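Local coordinates for putative pectin lyase (PDB 7CHU), which serves as a trimeric tailspike of a thermophilic bacteriophage and probably binds, and perhaps cleaves, polysaccharide on the host surface, at residues 127-131 with 155-161; 185-191 with 207-213; 202-208 with 225-231; 262-268 with 289-293. One frame throughout, in Å; residues are numbered along the deposited sequence.

Contact 1 (127-131 with 155-161)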
# COMPACT_ATOMS: atom_id res chain seq x y z
N LYS A 127 -20.23 28.56 8.60
CA LYS A 127 -18.87 28.08 8.42
C LYS A 127 -18.10 28.12 9.74
O LYS A 127 -18.15 29.12 10.46
CB LYS A 127 -18.18 28.95 7.37
CG LYS A 127 -16.72 28.65 7.15
CD LYS A 127 -16.11 29.63 6.12
CE LYS A 127 -16.12 31.09 6.58
NZ LYS A 127 -15.27 31.93 5.66
N ILE A 128 -17.40 27.03 10.05
CA ILE A 128 -16.50 26.94 11.20
C ILE A 128 -15.07 27.00 10.69
O ILE A 128 -14.69 26.20 9.82
CB ILE A 128 -16.76 25.66 12.02
CG1 ILE A 128 -18.12 25.76 12.73
CG2 ILE A 128 -15.64 25.44 13.04
CD1 ILE A 128 -18.61 24.43 13.28
N THR A 129 -14.27 27.89 11.24
CA THR A 129 -12.95 28.17 10.70
C THR A 129 -11.86 27.69 11.65
O THR A 129 -11.94 27.86 12.86
CB THR A 129 -12.78 29.67 10.41
OG1 THR A 129 -12.89 30.41 11.63
CG2 THR A 129 -13.86 30.16 9.43
N ILE A 130 -10.83 27.09 11.06
CA ILE A 130 -9.62 26.67 11.76
C ILE A 130 -8.48 27.44 11.11
O ILE A 130 -8.11 27.16 9.95
CB ILE A 130 -9.40 25.15 11.65
CG1 ILE A 130 -10.57 24.37 12.27
CG2 ILE A 130 -8.12 24.75 12.40
CD1 ILE A 130 -11.75 24.12 11.37
N ASN A 131 -7.95 28.44 11.81
CA ASN A 131 -6.97 29.35 11.21
C ASN A 131 -5.60 29.25 11.85
O ASN A 131 -4.73 30.09 11.57
CB ASN A 131 -7.43 30.82 11.29
CG ASN A 131 -8.80 31.06 10.71
OD1 ASN A 131 -9.63 31.67 11.36
ND2 ASN A 131 -9.04 30.61 9.46
N ASN A 155 -20.67 27.81 1.42
CA ASN A 155 -19.52 27.81 2.31
C ASN A 155 -19.21 26.41 2.81
O ASN A 155 -20.07 25.53 2.78
CB ASN A 155 -19.77 28.72 3.52
CG ASN A 155 -19.32 30.16 3.28
OD1 ASN A 155 -18.63 30.45 2.30
ND2 ASN A 155 -19.71 31.06 4.17
N PRO A 156 -17.98 26.19 3.28
CA PRO A 156 -17.65 24.89 3.89
C PRO A 156 -18.17 24.79 5.31
O PRO A 156 -18.42 25.79 5.98
CB PRO A 156 -16.12 24.86 3.85
CG PRO A 156 -15.70 26.30 3.77
CD PRO A 156 -16.79 27.01 3.01
N VAL A 157 -18.34 23.54 5.76
CA VAL A 157 -18.66 23.29 7.17
C VAL A 157 -17.43 23.58 8.02
O VAL A 157 -17.50 24.36 8.99
CB VAL A 157 -19.14 21.84 7.37
CG1 VAL A 157 -19.48 21.60 8.83
CG2 VAL A 157 -20.36 21.56 6.54
N PHE A 158 -16.29 23.00 7.65
CA PHE A 158 -15.00 23.29 8.28
C PHE A 158 -14.10 23.92 7.23
O PHE A 158 -13.77 23.26 6.23
CB PHE A 158 -14.34 22.02 8.82
CG PHE A 158 -15.03 21.43 10.01
CD1 PHE A 158 -15.27 22.19 11.15
CD2 PHE A 158 -15.40 20.09 10.00
CE1 PHE A 158 -15.89 21.62 12.25
CE2 PHE A 158 -16.01 19.52 11.10
CZ PHE A 158 -16.26 20.28 12.23
N GLU A 159 -13.64 25.14 7.49
CA GLU A 159 -12.66 25.82 6.65
C GLU A 159 -11.31 25.85 7.37
O GLU A 159 -11.18 26.50 8.41
CB GLU A 159 -13.13 27.25 6.31
CG GLU A 159 -12.23 27.95 5.27
CD GLU A 159 -12.54 29.46 5.08
OE1 GLU A 159 -12.90 30.16 6.05
OE2 GLU A 159 -12.38 29.97 3.95
N PHE A 160 -10.32 25.16 6.79
CA PHE A 160 -8.93 25.24 7.23
C PHE A 160 -8.21 26.15 6.25
O PHE A 160 -8.09 25.82 5.07
CB PHE A 160 -8.24 23.86 7.25
CG PHE A 160 -8.82 22.85 8.23
CD1 PHE A 160 -9.97 22.14 7.90
CD2 PHE A 160 -8.19 22.59 9.45
CE1 PHE A 160 -10.49 21.20 8.79
CE2 PHE A 160 -8.70 21.66 10.33
CZ PHE A 160 -9.87 20.97 10.01
N VAL A 161 -7.71 27.29 6.73
CA VAL A 161 -6.98 28.25 5.90
C VAL A 161 -6.17 29.12 6.86
O VAL A 161 -6.69 29.44 7.94
CB VAL A 161 -7.93 29.09 5.03
CG1 VAL A 161 -8.86 29.97 5.90
CG2 VAL A 161 -7.18 29.97 4.03
O HOH W 1 -21.63 30.40 6.41
O HOH W 2 -11.28 31.80 7.62
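Two successive coils of a right-handed parallel beta-helix, the pectate lyase-like fold, stack here. Residues 127-131 run parallel to 155-161, in register from Lys127 beside Val157 to Asn131 beside Val161. At the start of the second segment, Asn155 ND2 and Lys127 N both donate to water 1. Pro156 follows, and its ring lies against the Lys127 side chain, CG to CD 4.1 Å. The chain turns a corner at Val157 and Phe158. Val157 O accepts from Ile128 N at 2.9 Å; its CB points away from 127-131, and the side chain packs on Ile147. Phe158 points into the helix interior, where Ile128 CG2 lies at its ring edge, 3.8 Å from Phe158 CD1. Glu159 is bonded twice to 127-131, straddling Thr129: its N donates to Ile128 O (2.8 Å) and its O accepts from Ile130 N (2.7 Å). Its side chain is on the opposite face from the phenylalanines, with Thr129, and makes a salt bridge, OE1 to Lys127 NZ 3.0 Å. Phe160 returns to the interior face, next to Leu137. Ile130 CD1 sits over its ring in a CH-pi contact, 4.0 Å from the centroid. Val161 N donates to Ile130 O at 3.2 Å, and its O accepts from Asn131 ND2 at 3.0 Å.

Contact 2 (185-191 with 207-213)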
# COMPACT_ATOMS: atom_id res chain seq x y z
N ASP A 185 -26.42 23.02 -0.18
CA ASP A 185 -25.33 23.63 -0.96
C ASP A 185 -24.25 24.13 -0.01
O ASP A 185 -24.17 25.32 0.33
CB ASP A 185 -25.85 24.75 -1.85
CG ASP A 185 -24.77 25.33 -2.74
OD1 ASP A 185 -23.63 24.81 -2.76
OD2 ASP A 185 -25.07 26.32 -3.42
N CYS A 186 -23.40 23.20 0.43
CA CYS A 186 -22.25 23.48 1.28
C CYS A 186 -21.09 22.60 0.82
O CYS A 186 -21.30 21.55 0.21
CB CYS A 186 -22.56 23.26 2.76
SG CYS A 186 -22.90 21.52 3.19
N ILE A 187 -19.87 23.06 1.09
CA ILE A 187 -18.67 22.24 0.98
C ILE A 187 -18.50 21.50 2.31
O ILE A 187 -18.76 22.07 3.37
CB ILE A 187 -17.44 23.11 0.66
CG1 ILE A 187 -17.60 23.77 -0.73
CG2 ILE A 187 -16.12 22.28 0.77
CD1 ILE A 187 -16.68 24.96 -0.95
N GLY A 188 -18.11 20.23 2.27
CA GLY A 188 -17.94 19.53 3.53
C GLY A 188 -16.74 20.05 4.28
O GLY A 188 -16.86 20.55 5.41
N VAL A 189 -15.58 19.97 3.65
CA VAL A 189 -14.32 20.39 4.26
C VAL A 189 -13.54 21.14 3.20
O VAL A 189 -13.43 20.66 2.06
CB VAL A 189 -13.49 19.19 4.76
CG1 VAL A 189 -12.10 19.65 5.24
CG2 VAL A 189 -14.24 18.41 5.84
N SER A 190 -13.01 22.29 3.56
CA SER A 190 -12.16 23.09 2.69
C SER A 190 -10.77 23.20 3.28
O SER A 190 -10.63 23.58 4.45
CB SER A 190 -12.74 24.50 2.50
OG SER A 190 -12.00 25.22 1.54
N LEU A 191 -9.76 22.92 2.46
CA LEU A 191 -8.35 22.97 2.84
C LEU A 191 -7.61 23.91 1.90
O LEU A 191 -7.73 23.77 0.67
CB LEU A 191 -7.70 21.56 2.79
CG LEU A 191 -8.37 20.38 3.51
CD1 LEU A 191 -7.52 19.08 3.40
CD2 LEU A 191 -8.65 20.69 4.98
N CYS A 207 -22.95 16.44 0.47
CA CYS A 207 -22.70 17.86 0.28
C CYS A 207 -22.96 18.19 -1.19
O CYS A 207 -22.36 17.58 -2.07
CB CYS A 207 -21.27 18.22 0.66
SG CYS A 207 -20.86 17.91 2.36
N ALA A 208 -23.83 19.16 -1.45
CA ALA A 208 -24.17 19.45 -2.85
C ALA A 208 -23.17 20.39 -3.53
O ALA A 208 -23.21 20.55 -4.76
CB ALA A 208 -25.59 20.02 -2.93
N ASN A 209 -22.26 21.00 -2.77
CA ASN A 209 -21.10 21.65 -3.35
C ASN A 209 -19.97 20.60 -3.36
O ASN A 209 -20.24 19.40 -3.29
CB ASN A 209 -20.78 22.92 -2.56
CG ASN A 209 -20.17 24.01 -3.41
OD1 ASN A 209 -19.02 23.91 -3.84
ND2 ASN A 209 -20.91 25.10 -3.62
N HIS A 210 -18.71 21.02 -3.48
CA HIS A 210 -17.62 20.06 -3.40
C HIS A 210 -17.68 19.33 -2.06
O HIS A 210 -18.09 19.90 -1.04
CB HIS A 210 -16.26 20.75 -3.52
CG HIS A 210 -16.05 21.52 -4.79
ND1 HIS A 210 -16.23 20.97 -6.05
CD2 HIS A 210 -15.62 22.79 -4.99
CE1 HIS A 210 -15.93 21.88 -6.96
NE2 HIS A 210 -15.55 22.98 -6.35
N GLY A 211 -17.30 18.06 -2.06
CA GLY A 211 -17.25 17.32 -0.80
C GLY A 211 -16.05 17.79 -0.01
O GLY A 211 -16.17 18.27 1.11
N LEU A 212 -14.88 17.66 -0.63
CA LEU A 212 -13.62 18.10 -0.05
C LEU A 212 -12.97 19.01 -1.08
O LEU A 212 -12.72 18.60 -2.22
CB LEU A 212 -12.73 16.89 0.28
CG LEU A 212 -11.29 17.06 0.73
CD1 LEU A 212 -11.26 17.78 2.08
CD2 LEU A 212 -10.60 15.70 0.82
N TYR A 213 -12.78 20.27 -0.73
CA TYR A 213 -12.13 21.24 -1.60
C TYR A 213 -10.71 21.46 -1.11
O TYR A 213 -10.48 21.64 0.10
CB TYR A 213 -12.89 22.57 -1.63
CG TYR A 213 -12.21 23.63 -2.48
CD1 TYR A 213 -12.30 23.61 -3.87
CD2 TYR A 213 -11.46 24.63 -1.89
CE1 TYR A 213 -11.66 24.55 -4.64
CE2 TYR A 213 -10.81 25.59 -2.66
CZ TYR A 213 -10.92 25.54 -4.03
OH TYR A 213 -10.28 26.49 -4.79
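This is coil-on-coil stacking in a right-handed parallel beta-helix. Residues 185-191 and 207-213 pass through a turn and then pair as parallel strands. Asp185 comes first. Its t rotamer brings OD1 to Asn209 ND2, a 2.9 Å hydrogen bond. While ND2 crosses to Asp185, Asn209 OD1 accepts from His210 N of its own segment at 2.9 Å. Cys186 O accepts from Asn209 N at 3.2 Å. The thiols of Cys186 and Cys207 pack in the interior with SG to SG 4.2 Å, too far for a disulfide. Ile187 lays CG2 on Tyr213 CB (4.0 Å), and its CA makes a CA-H...O contact with His210 O at 3.1 Å. At Gly188 the chain turns a corner. Its N has two weak hydrogen bonds, to His210 O (3.3 Å) and Gly211 O (3.0 Å). A side chain here would clash with Gly211 O. Val189 N donates to Gly211 O (3.1 Å), and Val189 O accepts from Tyr213 N (2.9 Å). Its side chain shares a face with Leu212, CB to CD1 3.8 Å. Ser190 lies on the other face, with OG at the edge of the Tyr213 ring, 3.5 Å from CD2. The phenol OH of Tyr213 is hydrogen-bonded to Glu215 OE2. Last, Leu191 N donates to Tyr213 O at 2.8 Å, and Leu191 CG lies 4.1 Å from Leu212 CD1.

Contact 3 (202-208 with 225-231)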
# COMPACT_ATOMS: atom_id res chain seq x y z
N PHE A 202 -12.34 9.63 8.19
CA PHE A 202 -13.38 10.63 8.32
C PHE A 202 -14.23 10.60 7.07
O PHE A 202 -13.77 10.16 6.02
CB PHE A 202 -12.82 12.02 8.62
CG PHE A 202 -12.27 12.77 7.41
CD1 PHE A 202 -11.02 12.49 6.92
CD2 PHE A 202 -12.97 13.82 6.85
CE1 PHE A 202 -10.50 13.22 5.85
CE2 PHE A 202 -12.45 14.55 5.80
CZ PHE A 202 -11.20 14.24 5.30
N GLY A 203 -15.48 11.01 7.22
CA GLY A 203 -16.46 10.93 6.14
C GLY A 203 -16.94 12.30 5.73
O GLY A 203 -17.04 13.21 6.56
N VAL A 204 -17.21 12.47 4.44
CA VAL A 204 -17.82 13.67 3.88
C VAL A 204 -18.88 13.19 2.92
O VAL A 204 -18.56 12.55 1.90
CB VAL A 204 -16.81 14.58 3.18
CG1 VAL A 204 -17.52 15.81 2.64
CG2 VAL A 204 -15.72 15.04 4.15
N ARG A 205 -20.15 13.45 3.23
CA ARG A 205 -21.24 12.84 2.50
C ARG A 205 -22.38 13.83 2.34
O ARG A 205 -22.64 14.64 3.22
CB ARG A 205 -21.74 11.57 3.20
CG ARG A 205 -20.65 10.50 3.43
CD ARG A 205 -21.20 9.27 4.16
NE ARG A 205 -22.04 8.47 3.27
CZ ARG A 205 -22.94 7.58 3.66
NH1 ARG A 205 -23.14 7.35 4.96
NH2 ARG A 205 -23.64 6.92 2.74
N TYR A 206 -23.07 13.74 1.19
CA TYR A 206 -24.31 14.47 0.94
C TYR A 206 -24.12 15.98 0.93
O TYR A 206 -25.02 16.74 1.32
CB TYR A 206 -25.41 14.08 1.94
CG TYR A 206 -25.72 12.61 1.93
CD1 TYR A 206 -26.46 12.05 0.90
CD2 TYR A 206 -25.28 11.78 2.95
CE1 TYR A 206 -26.76 10.70 0.88
CE2 TYR A 206 -25.55 10.42 2.94
CZ TYR A 206 -26.30 9.88 1.90
OH TYR A 206 -26.59 8.54 1.89
N CYS A 207 -22.95 16.44 0.47
CA CYS A 207 -22.70 17.86 0.28
C CYS A 207 -22.96 18.19 -1.19
O CYS A 207 -22.36 17.58 -2.07
CB CYS A 207 -21.27 18.22 0.66
SG CYS A 207 -20.86 17.91 2.36
N ALA A 208 -23.83 19.16 -1.45
CA ALA A 208 -24.17 19.45 -2.85
C ALA A 208 -23.17 20.39 -3.53
O ALA A 208 -23.21 20.55 -4.76
CB ALA A 208 -25.59 20.02 -2.93
N LEU A 225 -10.48 7.93 4.06
CA LEU A 225 -11.58 8.85 3.77
C LEU A 225 -12.73 8.11 3.10
O LEU A 225 -12.53 7.29 2.20
CB LEU A 225 -11.10 9.99 2.87
CG LEU A 225 -12.17 10.85 2.17
CD1 LEU A 225 -12.94 11.72 3.16
CD2 LEU A 225 -11.58 11.73 1.07
N TYR A 226 -13.95 8.41 3.56
CA TYR A 226 -15.19 7.91 2.97
C TYR A 226 -15.93 9.11 2.37
O TYR A 226 -16.29 10.04 3.09
CB TYR A 226 -16.02 7.22 4.04
CG TYR A 226 -17.30 6.55 3.62
CD1 TYR A 226 -17.37 5.79 2.46
CD2 TYR A 226 -18.44 6.64 4.43
CE1 TYR A 226 -18.56 5.14 2.09
CE2 TYR A 226 -19.61 6.00 4.07
CZ TYR A 226 -19.67 5.25 2.90
OH TYR A 226 -20.85 4.61 2.55
N ASN A 227 -16.16 9.09 1.06
CA ASN A 227 -16.61 10.27 0.31
C ASN A 227 -17.72 9.82 -0.64
O ASN A 227 -17.43 9.15 -1.63
CB ASN A 227 -15.42 10.89 -0.43
CG ASN A 227 -15.76 12.20 -1.13
OD1 ASN A 227 -16.59 12.22 -2.03
ND2 ASN A 227 -15.08 13.28 -0.75
N THR A 228 -18.98 10.12 -0.30
CA THR A 228 -20.10 9.68 -1.14
C THR A 228 -21.14 10.79 -1.28
O THR A 228 -21.26 11.67 -0.43
CB THR A 228 -20.83 8.43 -0.58
OG1 THR A 228 -21.82 8.83 0.38
CG2 THR A 228 -19.86 7.49 0.09
N ASP A 229 -21.91 10.72 -2.39
CA ASP A 229 -23.10 11.55 -2.61
C ASP A 229 -22.78 13.05 -2.59
O ASP A 229 -23.59 13.86 -2.15
CB ASP A 229 -24.20 11.24 -1.58
CG ASP A 229 -24.71 9.81 -1.69
OD1 ASP A 229 -25.60 9.58 -2.53
OD2 ASP A 229 -24.20 8.92 -0.97
N ASN A 230 -21.60 13.42 -3.06
CA ASN A 230 -21.15 14.81 -3.04
C ASN A 230 -21.18 15.41 -4.44
O ASN A 230 -21.16 14.69 -5.43
CB ASN A 230 -19.73 14.91 -2.48
CG ASN A 230 -19.66 14.52 -1.00
OD1 ASN A 230 -20.49 14.96 -0.20
ND2 ASN A 230 -18.67 13.71 -0.65
N GLY A 231 -21.18 16.73 -4.51
CA GLY A 231 -21.03 17.41 -5.78
C GLY A 231 -22.33 17.60 -6.51
O GLY A 231 -23.43 17.34 -6.01
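Residues 202-208 and 225-231 are matching parts of adjacent coils in the parallel beta-helix, with strand axes 4.8 Å apart and 7° from parallel. Phe202 takes a p rotamer. Although its CB points away, its ring comes back under Leu225, whose CD1 sits over the ring face in a CH-pi contact, 3.9 Å from the centroid. Val204 (t) shares the inner face with Asn227. The m rotamer of Asn230 lets its amide bridge the coils. ND2 donates to Val204 O (2.8 Å) and to Asn227 OD1 (2.9 Å), while OD1 accepts from Cys207 N (2.9 Å). The other face carries Arg205, Tyr226 and Thr228. Arg205 bends at chi3 (p), so NE donates to Thr228 OG1 at 2.9 Å, and Tyr226 CE2 lies over a guanidinium face, 3.6 Å from NE. Thr228 OG1 in turn donates to Asp229 OD2 at 2.7 Å. Tyr206 and Asp229 pair at the turn. Both have positive phi and m rotamers, and Tyr206 CE1 comes within 3.4 Å of Asp229 CG. Gly231 has backbone angles that call for glycine, and its N donates to Cys207 O at 2.8 Å. Strand 177-180 flanks 202-205, and strand 259-261 flanks 226-228. A second subunit reaches the outer face, where its Leu196 packs on Tyr226 and its Asn107 makes a weak hydrogen bond to Arg205 NH1.

Contact 4 (262-268 with 289-293)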
# COMPACT_ATOMS: atom_id res chain seq x y z
N ALA A 262 -20.65 6.75 -5.54
CA ALA A 262 -21.93 7.38 -5.88
C ALA A 262 -21.87 8.91 -5.73
O ALA A 262 -22.77 9.54 -5.18
CB ALA A 262 -23.07 6.80 -5.03
N ASN A 263 -20.80 9.51 -6.22
CA ASN A 263 -20.77 10.96 -6.19
C ASN A 263 -21.55 11.51 -7.37
O ASN A 263 -21.78 10.82 -8.36
CB ASN A 263 -19.33 11.45 -6.18
CG ASN A 263 -18.75 11.47 -4.75
OD1 ASN A 263 -19.37 12.01 -3.83
ND2 ASN A 263 -17.60 10.85 -4.57
N ASN A 264 -22.02 12.75 -7.23
CA ASN A 264 -22.81 13.35 -8.29
C ASN A 264 -21.97 14.18 -9.25
O ASN A 264 -22.43 14.49 -10.36
CB ASN A 264 -23.96 14.16 -7.67
CG ASN A 264 -24.93 13.26 -6.95
OD1 ASN A 264 -25.48 12.36 -7.57
ND2 ASN A 264 -25.08 13.43 -5.65
N GLY A 265 -20.76 14.55 -8.86
CA GLY A 265 -19.74 14.97 -9.78
C GLY A 265 -18.75 13.86 -10.00
O GLY A 265 -19.01 12.69 -9.69
N SER A 266 -17.59 14.22 -10.53
CA SER A 266 -16.46 13.29 -10.52
C SER A 266 -16.05 12.95 -9.09
O SER A 266 -16.17 13.77 -8.18
CB SER A 266 -15.29 13.91 -11.27
OG SER A 266 -15.53 13.85 -12.68
N HIS A 267 -15.51 11.73 -8.88
CA HIS A 267 -14.98 11.43 -7.56
C HIS A 267 -13.81 12.34 -7.23
O HIS A 267 -13.74 12.91 -6.13
CB HIS A 267 -14.53 9.97 -7.46
CG HIS A 267 -15.66 8.99 -7.57
ND1 HIS A 267 -16.76 9.03 -6.74
CD2 HIS A 267 -15.87 7.98 -8.44
CE1 HIS A 267 -17.60 8.06 -7.09
NE2 HIS A 267 -17.08 7.42 -8.12
N VAL A 268 -12.87 12.46 -8.15
CA VAL A 268 -11.65 13.24 -7.97
C VAL A 268 -11.51 14.11 -9.20
O VAL A 268 -11.52 13.60 -10.32
CB VAL A 268 -10.42 12.34 -7.81
CG1 VAL A 268 -9.15 13.17 -7.91
CG2 VAL A 268 -10.48 11.58 -6.49
N PHE A 289 -13.22 3.58 -6.46
CA PHE A 289 -13.97 4.57 -7.25
C PHE A 289 -15.19 3.86 -7.85
O PHE A 289 -15.07 3.15 -8.86
CB PHE A 289 -13.11 5.19 -8.36
CG PHE A 289 -11.87 5.89 -7.85
CD1 PHE A 289 -10.67 5.21 -7.75
CD2 PHE A 289 -11.92 7.22 -7.48
CE1 PHE A 289 -9.50 5.85 -7.27
CE2 PHE A 289 -10.77 7.88 -7.02
CZ PHE A 289 -9.56 7.20 -6.89
N HIS A 290 -16.35 4.07 -7.24
CA HIS A 290 -17.53 3.25 -7.49
C HIS A 290 -18.68 4.14 -7.95
O HIS A 290 -19.00 5.13 -7.30
CB HIS A 290 -17.90 2.50 -6.20
CG HIS A 290 -18.86 1.37 -6.37
ND1 HIS A 290 -20.19 1.56 -6.65
CD2 HIS A 290 -18.70 0.04 -6.18
CE1 HIS A 290 -20.81 0.38 -6.68
NE2 HIS A 290 -19.92 -0.55 -6.40
N GLY A 291 -19.34 3.77 -9.04
CA GLY A 291 -20.34 4.62 -9.61
C GLY A 291 -21.62 4.69 -8.80
O GLY A 291 -21.79 4.08 -7.75
N LYS A 292 -22.55 5.48 -9.34
CA LYS A 292 -23.78 5.84 -8.65
C LYS A 292 -24.87 4.80 -8.82
O LYS A 292 -25.62 4.52 -7.88
CB LYS A 292 -24.27 7.20 -9.16
CG LYS A 292 -25.53 7.70 -8.47
CD LYS A 292 -25.88 9.09 -8.96
CE LYS A 292 -27.08 9.59 -8.21
NZ LYS A 292 -27.26 11.02 -8.46
N ASP A 293 -24.97 4.21 -10.01
CA ASP A 293 -26.11 3.38 -10.40
C ASP A 293 -25.59 2.08 -11.01
O ASP A 293 -25.21 2.06 -12.19
CB ASP A 293 -27.01 4.15 -11.36
CG ASP A 293 -28.17 3.32 -11.90
OD1 ASP A 293 -28.38 2.16 -11.45
OD2 ASP A 293 -28.89 3.86 -12.79
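A turn of the parallel beta-helix, residues 262-268, meets the next coil at residues 289-293. Ala262 N donates to His290 O at 2.9 Å, which continues the strand pairing into the turn. His267 ND1 accepts from Asn263 ND2 at 3.0 Å. Asn263 looks back to the previous coil: its OD1 accepts from Asn230 N, and its ND2 also serves Asn227 OD1. Asn264 OD1 accepts from Lys292 NZ at 2.4 Å, a very short distance. The lysine reaches it with a fully extended chain. His290 ND1 donates to Gly291 O at 3.2 Å. Apolar contact is limited: Val268 CG2 and His267 CB meet the edge of the Phe289 ring, the former 3.7 Å from CE2. The contact joins the turn between strands 259-261 and 268-271 to the end of strand 288-290. Phe289 stacks on Phe321 of strand 320-324, the neighbour of 288-290 in the sheet, and touches Phe284 of strand 283-285.

All four contacts stack neighbouring coils of one beta-helix. Contacts 2 and 3 are the more buried; contacts 1 and 4 are partly buried. Contacts 1 and 2 lie in the same sheet and touch, since strands 156-160 and 187-195 are neighbours. Contacts 2 and 3 share Cys207 and Ala208, so 202-213 carries pairing from one sheet through a turn into the next. Contacts 3 and 4 meet through Asn230 with Asn263 and Asn264. Contact 1 combines interior phenylalanines with a salt bridge. Contacts 2, 3 and 4 all use asparagine side chains at turns, and contact 4 has a single backbone hydrogen bond across its segments. Only contact 3 meets another subunit.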